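Local coordinates for CRISPR-associated protein, Cse1 family (PDB 4H3T) that probably serves as the large subunit of a type I-E CRISPR Cascade complex, which recognises invading DNA under the guidance of crRNA, at residues A422-Y427 with A446-A451; I265-E270 with P279-C284; N225-G230 with V297-G302; A380-D385 with P466-L471. The protein carries 1 engineered substitution. All blocks are in the same frame, centred on the assembly; numbering follows the deposited sequence.

Interaction 1: residues A422-Y427 with A446-A451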
loop_
_atom_site.group_PDB
_atom_site.type_symbol
_atom_site.label_atom_id
_atom_site.label_comp_id
_atom_site.label_asym_id
_atom_site.label_seq_id
_atom_site.Cartn_x
_atom_site.Cartn_y
_atom_site.Cartn_z
ATOM N N ALA A 422 -37.204 2.135 -5.089
ATOM C CA ALA A 422 -38.537 2.315 -5.645
ATOM C C ALA A 422 -39.245 0.988 -5.901
ATOM O O ALA A 422 -40.443 0.886 -5.655
ATOM C CB ALA A 422 -38.475 3.113 -6.955
ATOM N N ARG A 423 -38.538 -0.016 -6.365
ATOM C CA ARG A 423 -39.185 -1.317 -6.613
ATOM C C ARG A 423 -39.737 -1.996 -5.306
ATOM O O ARG A 423 -40.546 -2.891 -5.406
ATOM C CB ARG A 423 -38.240 -2.253 -7.378
ATOM C CG ARG A 423 -37.193 -3.020 -6.649
ATOM C CD ARG A 423 -36.080 -3.485 -7.651
ATOM N NE ARG A 423 -35.102 -2.402 -7.711
ATOM C CZ ARG A 423 -33.780 -2.500 -7.697
ATOM N NH1 ARG A 423 -33.039 -1.409 -7.642
ATOM N NH2 ARG A 423 -33.183 -3.697 -7.749
ATOM N N TYR A 424 -39.343 -1.538 -4.136
ATOM C CA TYR A 424 -39.750 -2.121 -2.850
ATOM C C TYR A 424 -40.649 -1.189 -2.085
ATOM O O TYR A 424 -41.030 -1.487 -0.977
ATOM C CB TYR A 424 -38.491 -2.439 -1.978
ATOM C CG TYR A 424 -37.484 -3.314 -2.680
ATOM C CD1 TYR A 424 -37.842 -4.567 -3.165
ATOM C CD2 TYR A 424 -36.215 -2.843 -2.976
ATOM C CE1 TYR A 424 -36.968 -5.317 -3.940
ATOM C CE2 TYR A 424 -35.325 -3.596 -3.710
ATOM C CZ TYR A 424 -35.687 -4.861 -4.145
ATOM O OH TYR A 424 -34.812 -5.607 -4.876
ATOM N N LEU A 425 -40.911 -0.009 -2.618
ATOM C CA LEU A 425 -41.728 0.946 -1.895
ATOM C C LEU A 425 -43.207 0.557 -1.866
ATOM O O LEU A 425 -43.738 -0.015 -2.834
ATOM C CB LEU A 425 -41.587 2.305 -2.573
ATOM C CG LEU A 425 -41.732 3.509 -1.723
ATOM C CD1 LEU A 425 -40.522 3.711 -0.876
ATOM C CD2 LEU A 425 -41.966 4.773 -2.604
ATOM N N SER A 426 -43.829 0.832 -0.702
ATOM C CA SER A 426 -45.267 0.697 -0.397
ATOM C C SER A 426 -45.902 2.054 -0.415
ATOM O O SER A 426 -45.204 3.043 -0.240
ATOM C CB SER A 426 -45.480 0.115 1.028
ATOM O OG SER A 426 -45.257 -1.272 0.905
ATOM N N TYR A 427 -47.241 2.090 -0.567
ATOM C CA TYR A 427 -48.084 3.247 -0.364
ATOM C C TYR A 427 -48.985 2.826 0.809
ATOM O O TYR A 427 -49.922 2.073 0.622
ATOM C CB TYR A 427 -48.872 3.677 -1.596
ATOM C CG TYR A 427 -49.612 4.963 -1.333
ATOM C CD1 TYR A 427 -48.950 6.182 -1.361
ATOM C CD2 TYR A 427 -50.969 4.963 -1.052
ATOM C CE1 TYR A 427 -49.621 7.367 -1.148
ATOM C CE2 TYR A 427 -51.655 6.149 -0.809
ATOM C CZ TYR A 427 -50.983 7.350 -0.875
ATOM O OH TYR A 427 -51.655 8.516 -0.643
ATOM N N ALA A 446 -34.035 -4.709 4.761
ATOM C CA ALA A 446 -32.667 -5.171 4.517
ATOM C C ALA A 446 -32.415 -5.317 2.995
ATOM O O ALA A 446 -31.357 -4.984 2.523
ATOM C CB ALA A 446 -32.384 -6.467 5.291
ATOM N N LEU A 447 -33.345 -5.815 2.258
ATOM C CA LEU A 447 -33.211 -5.924 0.786
ATOM C C LEU A 447 -33.092 -4.555 0.116
ATOM O O LEU A 447 -32.221 -4.339 -0.761
ATOM C CB LEU A 447 -34.424 -6.670 0.235
ATOM C CG LEU A 447 -34.543 -6.810 -1.317
ATOM C CD1 LEU A 447 -33.288 -7.445 -1.959
ATOM C CD2 LEU A 447 -35.769 -7.649 -1.688
ATOM N N ALA A 448 -33.954 -3.628 0.481
ATOM C CA ALA A 448 -33.869 -2.249 -0.091
ATOM C C ALA A 448 -32.557 -1.619 0.241
ATOM O O ALA A 448 -31.962 -0.954 -0.601
ATOM C CB ALA A 448 -35.036 -1.396 0.432
ATOM N N LYS A 449 -32.021 -1.878 1.444
ATOM C CA LYS A 449 -30.712 -1.316 1.796
ATOM C C LYS A 449 -29.592 -1.892 0.967
ATOM O O LYS A 449 -28.674 -1.169 0.532
ATOM C CB LYS A 449 -30.459 -1.550 3.280
ATOM C CG LYS A 449 -29.085 -1.111 3.705
ATOM C CD LYS A 449 -28.948 -1.220 5.198
ATOM C CE LYS A 449 -27.622 -0.641 5.658
ATOM N NZ LYS A 449 -27.670 -0.266 7.103
ATOM N N ALA A 450 -29.657 -3.192 0.688
ATOM C CA ALA A 450 -28.652 -3.815 -0.165
ATOM C C ALA A 450 -28.796 -3.270 -1.614
ATOM O O ALA A 450 -27.800 -2.973 -2.249
ATOM C CB ALA A 450 -28.806 -5.346 -0.125
ATOM N N ALA A 451 -30.011 -3.042 -2.111
ATOM C CA ALA A 451 -30.175 -2.451 -3.444
ATOM C C ALA A 451 -29.615 -1.006 -3.505
ATOM O O ALA A 451 -29.125 -0.594 -4.536
ATOM C CB ALA A 451 -31.630 -2.460 -3.854
HETATM O O HOH W 1 -29.779 -1.859 -6.918
#

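Interaction 2: residues I265-E270 with P279-C284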
loop_
_atom_site.group_PDB
_atom_site.type_symbol
_atom_site.label_atom_id
_atom_site.label_comp_id
_atom_site.label_asym_id
_atom_site.label_seq_id
_atom_site.Cartn_x
_atom_site.Cartn_y
_atom_site.Cartn_z
ATOM N N ILE A 265 13.850 -17.615 8.721
ATOM C CA ILE A 265 13.597 -18.448 7.544
ATOM C C ILE A 265 14.858 -19.122 7.065
ATOM O O ILE A 265 15.933 -18.546 7.091
ATOM C CB ILE A 265 12.971 -17.573 6.411
ATOM C CG1 ILE A 265 11.656 -16.861 6.897
ATOM C CG2 ILE A 265 12.732 -18.394 5.159
ATOM C CD1 ILE A 265 11.012 -15.966 5.877
ATOM N N ARG A 266 14.699 -20.321 6.564
ATOM C CA ARG A 266 15.786 -21.042 5.921
ATOM C C ARG A 266 15.253 -21.710 4.681
ATOM O O ARG A 266 14.242 -22.458 4.772
ATOM C CB ARG A 266 16.412 -22.081 6.873
ATOM C CG ARG A 266 17.542 -22.890 6.229
ATOM C CD ARG A 266 18.222 -23.749 7.266
ATOM N NE ARG A 266 19.230 -24.592 6.637
ATOM C CZ ARG A 266 19.892 -25.573 7.240
ATOM N NH1 ARG A 266 19.625 -25.888 8.500
ATOM N NH2 ARG A 266 20.805 -26.276 6.570
ATOM N N LEU A 267 15.901 -21.427 3.525
ATOM C CA LEU A 267 15.591 -22.104 2.234
ATOM C C LEU A 267 16.438 -23.362 2.160
ATOM O O LEU A 267 17.562 -23.362 2.646
ATOM C CB LEU A 267 15.914 -21.234 1.026
ATOM C CG LEU A 267 15.286 -19.861 0.962
ATOM C CD1 LEU A 267 15.826 -19.068 -0.230
ATOM C CD2 LEU A 267 13.771 -19.897 0.901
ATOM N N PHE A 268 15.915 -24.434 1.620
ATOM C CA PHE A 268 16.688 -25.681 1.445
ATOM C C PHE A 268 16.884 -25.917 -0.064
ATOM O O PHE A 268 16.059 -26.580 -0.663
ATOM C CB PHE A 268 15.961 -26.842 2.083
ATOM C CG PHE A 268 15.916 -26.716 3.591
ATOM C CD1 PHE A 268 16.982 -27.171 4.380
ATOM C CD2 PHE A 268 14.861 -26.064 4.219
ATOM C CE1 PHE A 268 16.914 -27.112 5.779
ATOM C CE2 PHE A 268 14.823 -25.944 5.612
ATOM C CZ PHE A 268 15.870 -26.434 6.382
ATOM N N PRO A 269 17.928 -25.356 -0.687
ATOM C CA PRO A 269 18.086 -25.539 -2.153
ATOM C C PRO A 269 18.543 -26.967 -2.526
ATOM O O PRO A 269 19.132 -27.665 -1.716
ATOM C CB PRO A 269 19.165 -24.521 -2.519
ATOM C CG PRO A 269 20.048 -24.461 -1.246
ATOM C CD PRO A 269 18.992 -24.483 -0.138
ATOM N N GLU A 270 18.262 -27.371 -3.760
ATOM C CA GLU A 270 18.650 -28.683 -4.280
ATOM C C GLU A 270 19.056 -28.540 -5.701
ATOM O O GLU A 270 18.395 -27.807 -6.464
ATOM C CB GLU A 270 17.497 -29.688 -4.143
ATOM C CG GLU A 270 17.739 -31.058 -4.734
ATOM C CD GLU A 270 16.543 -31.991 -4.840
ATOM O OE1 GLU A 270 15.408 -31.508 -4.669
ATOM O OE2 GLU A 270 16.736 -33.195 -5.133
ATOM N N PRO A 279 12.950 -26.555 -3.212
ATOM C CA PRO A 279 11.693 -27.317 -2.996
ATOM C C PRO A 279 11.136 -27.213 -1.558
ATOM O O PRO A 279 9.986 -27.574 -1.313
ATOM C CB PRO A 279 12.109 -28.753 -3.293
ATOM C CG PRO A 279 13.522 -28.805 -3.002
ATOM C CD PRO A 279 14.124 -27.444 -3.188
ATOM N N ARG A 280 11.967 -26.825 -0.570
ATOM C CA ARG A 280 11.555 -26.823 0.825
ATOM C C ARG A 280 12.025 -25.559 1.537
ATOM O O ARG A 280 13.028 -24.955 1.142
ATOM C CB ARG A 280 12.114 -28.076 1.553
ATOM C CG ARG A 280 11.596 -29.432 1.040
ATOM C CD ARG A 280 12.228 -30.600 1.847
ATOM N NE ARG A 280 13.703 -30.503 1.857
ATOM C CZ ARG A 280 14.522 -30.644 2.906
ATOM N NH1 ARG A 280 14.041 -30.974 4.099
ATOM N NH2 ARG A 280 15.838 -30.481 2.759
ATOM N N VAL A 281 11.331 -25.219 2.648
ATOM C CA VAL A 281 11.593 -24.015 3.428
ATOM C C VAL A 281 11.154 -24.251 4.898
ATOM O O VAL A 281 10.229 -25.034 5.157
ATOM C CB VAL A 281 10.876 -22.755 2.824
ATOM C CG1 VAL A 281 9.353 -22.865 2.942
ATOM C CG2 VAL A 281 11.358 -21.484 3.509
ATOM N N LEU A 282 11.789 -23.538 5.818
ATOM C CA LEU A 282 11.417 -23.501 7.237
ATOM C C LEU A 282 11.120 -22.032 7.565
ATOM O O LEU A 282 11.949 -21.158 7.294
ATOM C CB LEU A 282 12.523 -24.093 8.117
ATOM C CG LEU A 282 12.315 -24.057 9.658
ATOM C CD1 LEU A 282 11.007 -24.681 10.104
ATOM C CD2 LEU A 282 13.432 -24.777 10.355
ATOM N N ILE A 283 9.929 -21.744 8.090
ATOM C CA ILE A 283 9.484 -20.358 8.366
ATOM C C ILE A 283 8.999 -20.294 9.790
ATOM O O ILE A 283 8.013 -20.945 10.114
ATOM C CB ILE A 283 8.361 -19.901 7.410
ATOM C CG1 ILE A 283 8.759 -20.088 5.954
ATOM C CG2 ILE A 283 7.962 -18.469 7.654
ATOM C CD1 ILE A 283 7.578 -19.829 5.002
ATOM N N CYS A 284 9.648 -19.459 10.587
ATOM C CA CYS A 284 9.454 -19.308 12.032
ATOM C C CYS A 284 9.302 -17.864 12.382
ATOM O O CYS A 284 9.621 -16.965 11.595
ATOM C CB CYS A 284 10.624 -19.928 12.788
ATOM S SG CYS A 284 10.936 -21.657 12.381
HETATM O O HOH W 2 15.473 -29.523 -0.116
#

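Interaction 3: residues N225-G230 with V297-G302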
loop_
_atom_site.group_PDB
_atom_site.type_symbol
_atom_site.label_atom_id
_atom_site.label_comp_id
_atom_site.label_asym_id
_atom_site.label_seq_id
_atom_site.Cartn_x
_atom_site.Cartn_y
_atom_site.Cartn_z
ATOM N N ASN A 225 11.563 15.321 11.693
ATOM C CA ASN A 225 10.102 15.247 11.867
ATOM C C ASN A 225 9.433 14.222 10.995
ATOM O O ASN A 225 8.289 13.856 11.271
ATOM C CB ASN A 225 9.456 16.617 11.549
ATOM C CG ASN A 225 9.882 17.228 10.182
ATOM O OD1 ASN A 225 11.095 17.224 9.802
ATOM N ND2 ASN A 225 8.918 17.808 9.419
ATOM N N LEU A 226 10.103 13.791 9.895
ATOM C CA LEU A 226 9.560 12.864 8.921
ATOM C C LEU A 226 10.159 11.459 8.965
ATOM O O LEU A 226 9.473 10.504 8.571
ATOM C CB LEU A 226 9.785 13.461 7.534
ATOM C CG LEU A 226 9.243 14.867 7.287
ATOM C CD1 LEU A 226 9.390 15.210 5.795
ATOM C CD2 LEU A 226 7.729 15.053 7.804
ATOM N N ILE A 227 11.449 11.319 9.294
ATOM C CA ILE A 227 12.122 10.008 9.364
ATOM C C ILE A 227 13.184 9.979 10.445
ATOM O O ILE A 227 13.587 11.021 10.924
ATOM C CB ILE A 227 12.834 9.649 8.023
ATOM C CG1 ILE A 227 13.946 10.697 7.599
ATOM C CG2 ILE A 227 11.925 9.453 6.938
ATOM C CD1 ILE A 227 15.085 9.970 6.799
ATOM N N ARG A 228 13.732 8.778 10.702
ATOM C CA ARG A 228 14.963 8.561 11.472
ATOM C C ARG A 228 15.926 7.831 10.554
ATOM O O ARG A 228 15.627 6.723 10.046
ATOM C CB ARG A 228 14.766 7.766 12.770
ATOM C CG ARG A 228 13.967 8.410 13.856
ATOM C CD ARG A 228 14.813 9.320 14.743
ATOM N NE ARG A 228 13.984 10.067 15.693
ATOM C CZ ARG A 228 13.209 11.094 15.368
ATOM N NH1 ARG A 228 13.151 11.522 14.111
ATOM N NH2 ARG A 228 12.475 11.701 16.300
ATOM N N GLY A 229 17.069 8.441 10.333
ATOM C CA GLY A 229 18.137 7.870 9.513
ATOM C C GLY A 229 19.442 8.525 9.844
ATOM O O GLY A 229 19.433 9.567 10.482
ATOM N N GLY A 230 20.544 7.915 9.447
ATOM C CA GLY A 230 21.875 8.458 9.733
ATOM C C GLY A 230 22.958 7.475 9.393
ATOM O O GLY A 230 22.687 6.334 9.049
ATOM N N VAL A 297 10.096 6.686 12.927
ATOM C CA VAL A 297 11.035 6.297 11.893
ATOM C C VAL A 297 10.488 6.328 10.461
ATOM O O VAL A 297 11.196 6.734 9.541
ATOM C CB VAL A 297 11.544 4.861 12.221
ATOM C CG1 VAL A 297 12.431 4.293 11.117
ATOM C CG2 VAL A 297 12.283 4.836 13.568
ATOM N N ASP A 298 9.301 5.792 10.270
ATOM C CA ASP A 298 8.822 5.338 8.964
ATOM C C ASP A 298 8.085 6.401 8.153
ATOM O O ASP A 298 7.018 6.859 8.561
ATOM C CB ASP A 298 7.933 4.129 9.199
ATOM C CG ASP A 298 7.628 3.241 7.986
ATOM O OD1 ASP A 298 7.745 3.722 6.835
ATOM O OD2 ASP A 298 7.245 2.093 8.195
ATOM N N PRO A 299 8.616 6.722 6.961
ATOM C CA PRO A 299 7.984 7.735 6.129
ATOM C C PRO A 299 6.787 7.257 5.312
ATOM O O PRO A 299 6.207 8.075 4.589
ATOM C CB PRO A 299 9.133 8.121 5.171
ATOM C CG PRO A 299 9.853 6.836 4.950
ATOM C CD PRO A 299 9.834 6.163 6.290
ATOM N N HIS A 300 6.512 5.964 5.263
ATOM C CA HIS A 300 5.475 5.408 4.364
ATOM C C HIS A 300 4.107 5.135 5.045
ATOM O O HIS A 300 3.289 4.390 4.496
ATOM C CB HIS A 300 5.961 4.099 3.743
ATOM C CG HIS A 300 7.123 4.299 2.809
ATOM N ND1 HIS A 300 8.251 3.490 2.864
ATOM C CD2 HIS A 300 7.272 5.203 1.828
ATOM C CE1 HIS A 300 9.067 3.970 1.926
ATOM N NE2 HIS A 300 8.481 4.976 1.250
ATOM N N VAL A 301 3.896 5.656 6.235
ATOM C CA VAL A 301 2.647 5.401 6.982
ATOM C C VAL A 301 2.162 6.713 7.652
ATOM O O VAL A 301 2.950 7.385 8.286
ATOM C CB VAL A 301 2.857 4.231 7.993
ATOM C CG1 VAL A 301 4.124 4.389 8.829
ATOM C CG2 VAL A 301 1.614 3.990 8.905
ATOM N N GLY A 302 0.862 6.999 7.530
ATOM C CA GLY A 302 0.177 8.095 8.199
ATOM C C GLY A 302 -0.456 7.528 9.457
ATOM O O GLY A 302 -0.607 6.300 9.579
#

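Interaction 4: residues A380-D385 with P466-L471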
loop_
_atom_site.group_PDB
_atom_site.type_symbol
_atom_site.label_atom_id
_atom_site.label_comp_id
_atom_site.label_asym_id
_atom_site.label_seq_id
_atom_site.Cartn_x
_atom_site.Cartn_y
_atom_site.Cartn_z
ATOM N N ALA A 380 -6.002 -4.231 0.040
ATOM C CA ALA A 380 -6.226 -2.996 -0.730
ATOM C C ALA A 380 -4.902 -2.700 -1.461
ATOM O O ALA A 380 -3.800 -2.788 -0.872
ATOM C CB ALA A 380 -6.613 -1.838 0.198
ATOM N N TYR A 381 -4.990 -2.403 -2.733
ATOM C CA TYR A 381 -3.811 -2.170 -3.574
ATOM C C TYR A 381 -4.243 -1.191 -4.678
ATOM O O TYR A 381 -5.276 -1.415 -5.272
ATOM C CB TYR A 381 -3.322 -3.501 -4.116
ATOM C CG TYR A 381 -2.560 -3.348 -5.404
ATOM C CD1 TYR A 381 -1.381 -2.610 -5.453
ATOM C CD2 TYR A 381 -3.030 -3.908 -6.589
ATOM C CE1 TYR A 381 -0.733 -2.356 -6.659
ATOM C CE2 TYR A 381 -2.358 -3.704 -7.801
ATOM C CZ TYR A 381 -1.217 -2.906 -7.831
ATOM O OH TYR A 381 -0.517 -2.640 -8.990
ATOM N N ASP A 382 -3.568 -0.049 -4.840
ATOM C CA ASP A 382 -4.011 0.940 -5.838
ATOM C C ASP A 382 -2.968 1.950 -6.084
ATOM O O ASP A 382 -1.997 2.026 -5.334
ATOM C CB ASP A 382 -5.311 1.638 -5.334
ATOM C CG ASP A 382 -6.346 2.062 -6.403
ATOM O OD1 ASP A 382 -5.944 2.286 -7.595
ATOM O OD2 ASP A 382 -7.575 2.134 -6.058
ATOM N N ARG A 383 -3.178 2.696 -7.156
ATOM C CA ARG A 383 -2.363 3.762 -7.639
ATOM C C ARG A 383 -3.252 4.959 -7.933
ATOM O O ARG A 383 -4.337 4.793 -8.509
ATOM C CB ARG A 383 -1.618 3.287 -8.898
ATOM C CG ARG A 383 -1.059 1.878 -8.725
ATOM C CD ARG A 383 -0.089 1.471 -9.814
ATOM N NE ARG A 383 1.273 1.793 -9.437
ATOM C CZ ARG A 383 2.185 0.952 -8.960
ATOM N NH1 ARG A 383 3.396 1.390 -8.662
ATOM N NH2 ARG A 383 1.897 -0.343 -8.798
ATOM N N LEU A 384 -2.847 6.145 -7.449
ATOM C CA LEU A 384 -3.595 7.347 -7.687
ATOM C C LEU A 384 -2.663 8.436 -8.202
ATOM O O LEU A 384 -1.783 8.871 -7.474
ATOM C CB LEU A 384 -4.301 7.777 -6.396
ATOM C CG LEU A 384 -5.263 8.975 -6.540
ATOM C CD1 LEU A 384 -6.456 8.679 -7.514
ATOM C CD2 LEU A 384 -5.757 9.433 -5.198
ATOM N N ASP A 385 -2.909 8.935 -9.406
ATOM C CA ASP A 385 -2.166 10.082 -9.966
ATOM C C ASP A 385 -2.588 11.384 -9.252
ATOM O O ASP A 385 -3.765 11.805 -9.298
ATOM C CB ASP A 385 -2.366 10.174 -11.490
ATOM C CG ASP A 385 -1.617 9.099 -12.307
ATOM O OD1 ASP A 385 -0.525 8.661 -11.868
ATOM O OD2 ASP A 385 -2.071 8.776 -13.439
ATOM N N PRO A 466 -13.553 9.310 -14.645
ATOM C CA PRO A 466 -13.757 10.774 -14.585
ATOM C C PRO A 466 -13.134 11.440 -13.360
ATOM O O PRO A 466 -12.554 12.505 -13.502
ATOM C CB PRO A 466 -15.279 10.875 -14.534
ATOM C CG PRO A 466 -15.756 9.713 -15.234
ATOM C CD PRO A 466 -14.851 8.626 -14.851
ATOM N N TYR A 467 -13.206 10.828 -12.139
ATOM C CA TYR A 467 -12.587 11.440 -10.956
ATOM C C TYR A 467 -11.052 11.533 -11.125
ATOM O O TYR A 467 -10.438 12.538 -10.824
ATOM C CB TYR A 467 -12.909 10.656 -9.662
ATOM C CG TYR A 467 -12.372 11.401 -8.473
ATOM C CD1 TYR A 467 -13.068 12.494 -7.946
ATOM C CD2 TYR A 467 -11.059 11.194 -8.032
ATOM C CE1 TYR A 467 -12.511 13.291 -6.963
ATOM C CE2 TYR A 467 -10.496 11.996 -7.058
ATOM C CZ TYR A 467 -11.246 12.998 -6.476
ATOM O OH TYR A 467 -10.650 13.827 -5.560
ATOM N N ARG A 468 -10.446 10.484 -11.607
ATOM C CA ARG A 468 -8.986 10.455 -11.781
ATOM C C ARG A 468 -8.495 11.557 -12.759
ATOM O O ARG A 468 -7.442 12.190 -12.518
ATOM C CB ARG A 468 -8.557 9.071 -12.250
ATOM C CG ARG A 468 -8.735 7.967 -11.154
ATOM C CD ARG A 468 -8.518 6.598 -11.769
ATOM N NE ARG A 468 -8.695 5.562 -10.758
ATOM C CZ ARG A 468 -7.785 5.153 -9.886
ATOM N NH1 ARG A 468 -6.556 5.645 -9.918
ATOM N NH2 ARG A 468 -8.096 4.246 -8.971
ATOM N N HIS A 469 -9.234 11.759 -13.854
ATOM C CA HIS A 469 -9.004 12.821 -14.856
ATOM C C HIS A 469 -9.190 14.188 -14.211
ATOM O O HIS A 469 -8.413 15.090 -14.458
ATOM C CB HIS A 469 -9.960 12.685 -16.064
ATOM C CG HIS A 469 -9.677 13.644 -17.187
ATOM N ND1 HIS A 469 -10.638 14.582 -17.623
ATOM C CD2 HIS A 469 -8.585 13.741 -17.997
ATOM C CE1 HIS A 469 -10.075 15.247 -18.627
ATOM N NE2 HIS A 469 -8.844 14.782 -18.900
ATOM N N PHE A 470 -10.240 14.356 -13.421
ATOM C CA PHE A 470 -10.495 15.605 -12.712
ATOM C C PHE A 470 -9.340 15.920 -11.735
ATOM O O PHE A 470 -8.812 17.027 -11.732
ATOM C CB PHE A 470 -11.869 15.499 -11.950
ATOM C CG PHE A 470 -12.012 16.337 -10.703
ATOM C CD1 PHE A 470 -12.439 17.655 -10.774
ATOM C CD2 PHE A 470 -11.672 15.817 -9.455
ATOM C CE1 PHE A 470 -12.471 18.455 -9.622
ATOM C CE2 PHE A 470 -11.691 16.603 -8.324
ATOM C CZ PHE A 470 -12.110 17.915 -8.398
ATOM N N LEU A 471 -8.922 14.918 -10.937
ATOM C CA LEU A 471 -7.871 15.106 -9.958
ATOM C C LEU A 471 -6.530 15.477 -10.636
ATOM O O LEU A 471 -5.877 16.456 -10.233
ATOM C CB LEU A 471 -7.713 13.824 -9.104
ATOM C CG LEU A 471 -6.562 13.835 -8.069
ATOM C CD1 LEU A 471 -6.820 14.880 -7.016
ATOM C CD2 LEU A 471 -6.414 12.547 -7.336
HETATM O O HOH W 3 -5.824 10.710 -10.691
HETATM O O HOH W 4 -5.282 8.129 -11.016
#

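Interaction 1: residues A422-Y427 with A446-A451
At the far end of the C-terminal helical bundle characteristic of Cse1, a short 3-10 turn, 422-424, is laid against an early part of the long helix 445-473, and the tyrosine ring of Y424 does most of the work. With CG anti to its own carbonyl carbon (chi1 -55°), the ring is thrown toward the helix and enters beside L447, A448 and A451, residues spaced along one side of the helix. L447 crosses it at about a right angle and covers one face in a CH-pi contact, CG lying 4.0 Å from the ring centroid of Y424 and 26° off the normal. The CD2 methyl of L447 presses on CE1 of Y424 at 3.5 Å. The opposite face is taken by the tyrosine's own neighbour: R423 adopts the crowded chi1 of 82°, which places its CG over the ring centre, 3.4 Å above the plane. A451 comes at the edge instead, its CB 3.9 Å from Y424 CE2, while A448 meets the neighbouring CD2 obliquely. Bent at chi3, the arginine then runs on so that CB of A451 lies over a face of its guanidinium, and E502 is a distant, weak ion-pair partner. No direct hydrogen bond joins the segments; a water does, donating to A451 O at 2.8 Å and weakly accepting from R423 NH1 at 3.4 Å.

Interaction 2: residues I265-E270 with P279-C284
Strands 263-272 and 275-289 form a beta hairpin, and here its arms run antiparallel, their axes 4.8 Å apart. R266 and L282 are a hydrogen-bonded pair gripped twice, R266 N to L282 O at 3.0 Å and L282 N to R266 O at 2.9 Å, both within the carbonyl planes. F268 N also donates to R280 O at 3.0 Å, but from 34° above that carbonyl's plane. Most of the apolar contacts lie on the face of I265, L267, V281 and I283: CG2 of V281 touches both I265 CG2, at 3.8 Å, and L267 CD2, at 3.9 Å, all three side chains pointing the same way, and helix 157-170 packs against this face. On the other face F268 lies among arginines and L282. Its CE1 stands over one face of the R266 guanidinium, whose NH1 is held by L117 O, and its CE2 touches L282 CB. R280, bent at chi3, crosses F268 obliquely, with the two planes 38° apart and F268 CG over a face of the guanidinium. A water bridges the strands, donating to F268 O and accepting from R280 NE at 2.8 Å.

Interaction 3: residues N225-G230 with V297-G302
Where helix 291-297 ends, the chain folds into an Asx turn, and this turn together with the last helical residue meets the loop that follows helix 210-217. D298, the first residue to leave helical geometry, accepts at OD1 a hydrogen bond from the backbone N of H300, 3.0 Å and nearly straight (165°), the donor lying above the carboxylate plane. That carboxylate is well held: R58 forms a salt bridge to OD1 and also bonds to ND1 of H300, and the hydroxyl of Y196 bonds to OD2, so the turn is fixed from several sides. Just ahead of it, the carbonyl of V297 faces the other loop. Its O takes a long, weak hydrogen bond from R228 N at 3.5 Å and a CA-H...O contact from I227 CA at 3.4 Å. Two side-chain contacts accompany it. I227 crosses P299 obliquely and lays its CG2 methyl on the proline ring, closest to CB at 3.6 Å. R228 uses only its aliphatic root, CB lying 3.9 Å from V297 CG2, then bends at chi2 (-85°) so that NH1 turns back to R224 O, with a weak second bond to I227 O. Around this buried meeting, helix 254-257 packs on V297, D298 and P299, helix 344-350 on L226 and H300, and helix 52-68 on I227 and H300, while backbone bonds tie H300 to strand 202-206.

Interaction 4: residues A380-D385 with P466-L471
The guanidinium of R468 is gripped along its edge, where the carboxylate of D382 and the carbonyl of R383 lie near its plane; L384 CD1 comes to it only obliquely. NH1 donates to R383 O at 2.8 Å, within the carbonyl plane and nearly straight at 163°. NH2 makes a salt bridge to D382 OD1 at 3.2 Å, tip to tip, with the two planes 36° apart. That oxygen serves two donors: its syn lone pair faces R468 NH2, while the anti one takes R383 N at 2.8 Å. V326 N holds D382 OD2, and D464 holds R468 NE, so each charged group has a further partner. This reach, by an arginine extended from CG to NE, ties strand 375-387, an outermost strand of a three-stranded antiparallel sheet, to helix 445-473 of the C-terminal helical bundle found in Cse1 proteins. Beside the polar grip, L384 and L471 cross at about a right angle, CD2 of each 3.8 Å apart, and L471 CD2 also lies 3.4 Å from D385 O. Two waters complete the join: one donates to D385 O and R468 O, and the other accepts from D385 N and R468 NH1, 3.0 Å from each.

Interactions 1 and 4 share helix 445-473, yet their centres stand about 32 Å apart. Interaction 1, at the surface far from the chain's centre, relies on aromatic and aliphatic packing with one bridging water; interaction 4, closer to the middle and partly buried, works through an arginine's charge and hydrogen bonds beside a leucine pair. Interaction 3 is the buried one, a meeting of two loops with a single weak direct bond. Interaction 2 lies within the span of chain between the two segments of interaction 3, but its centre is about 33 Å away; as a hairpin it alone rests on regular backbone pairing. Interactions 2 and 4 fall on opposite sides of the chain's centre.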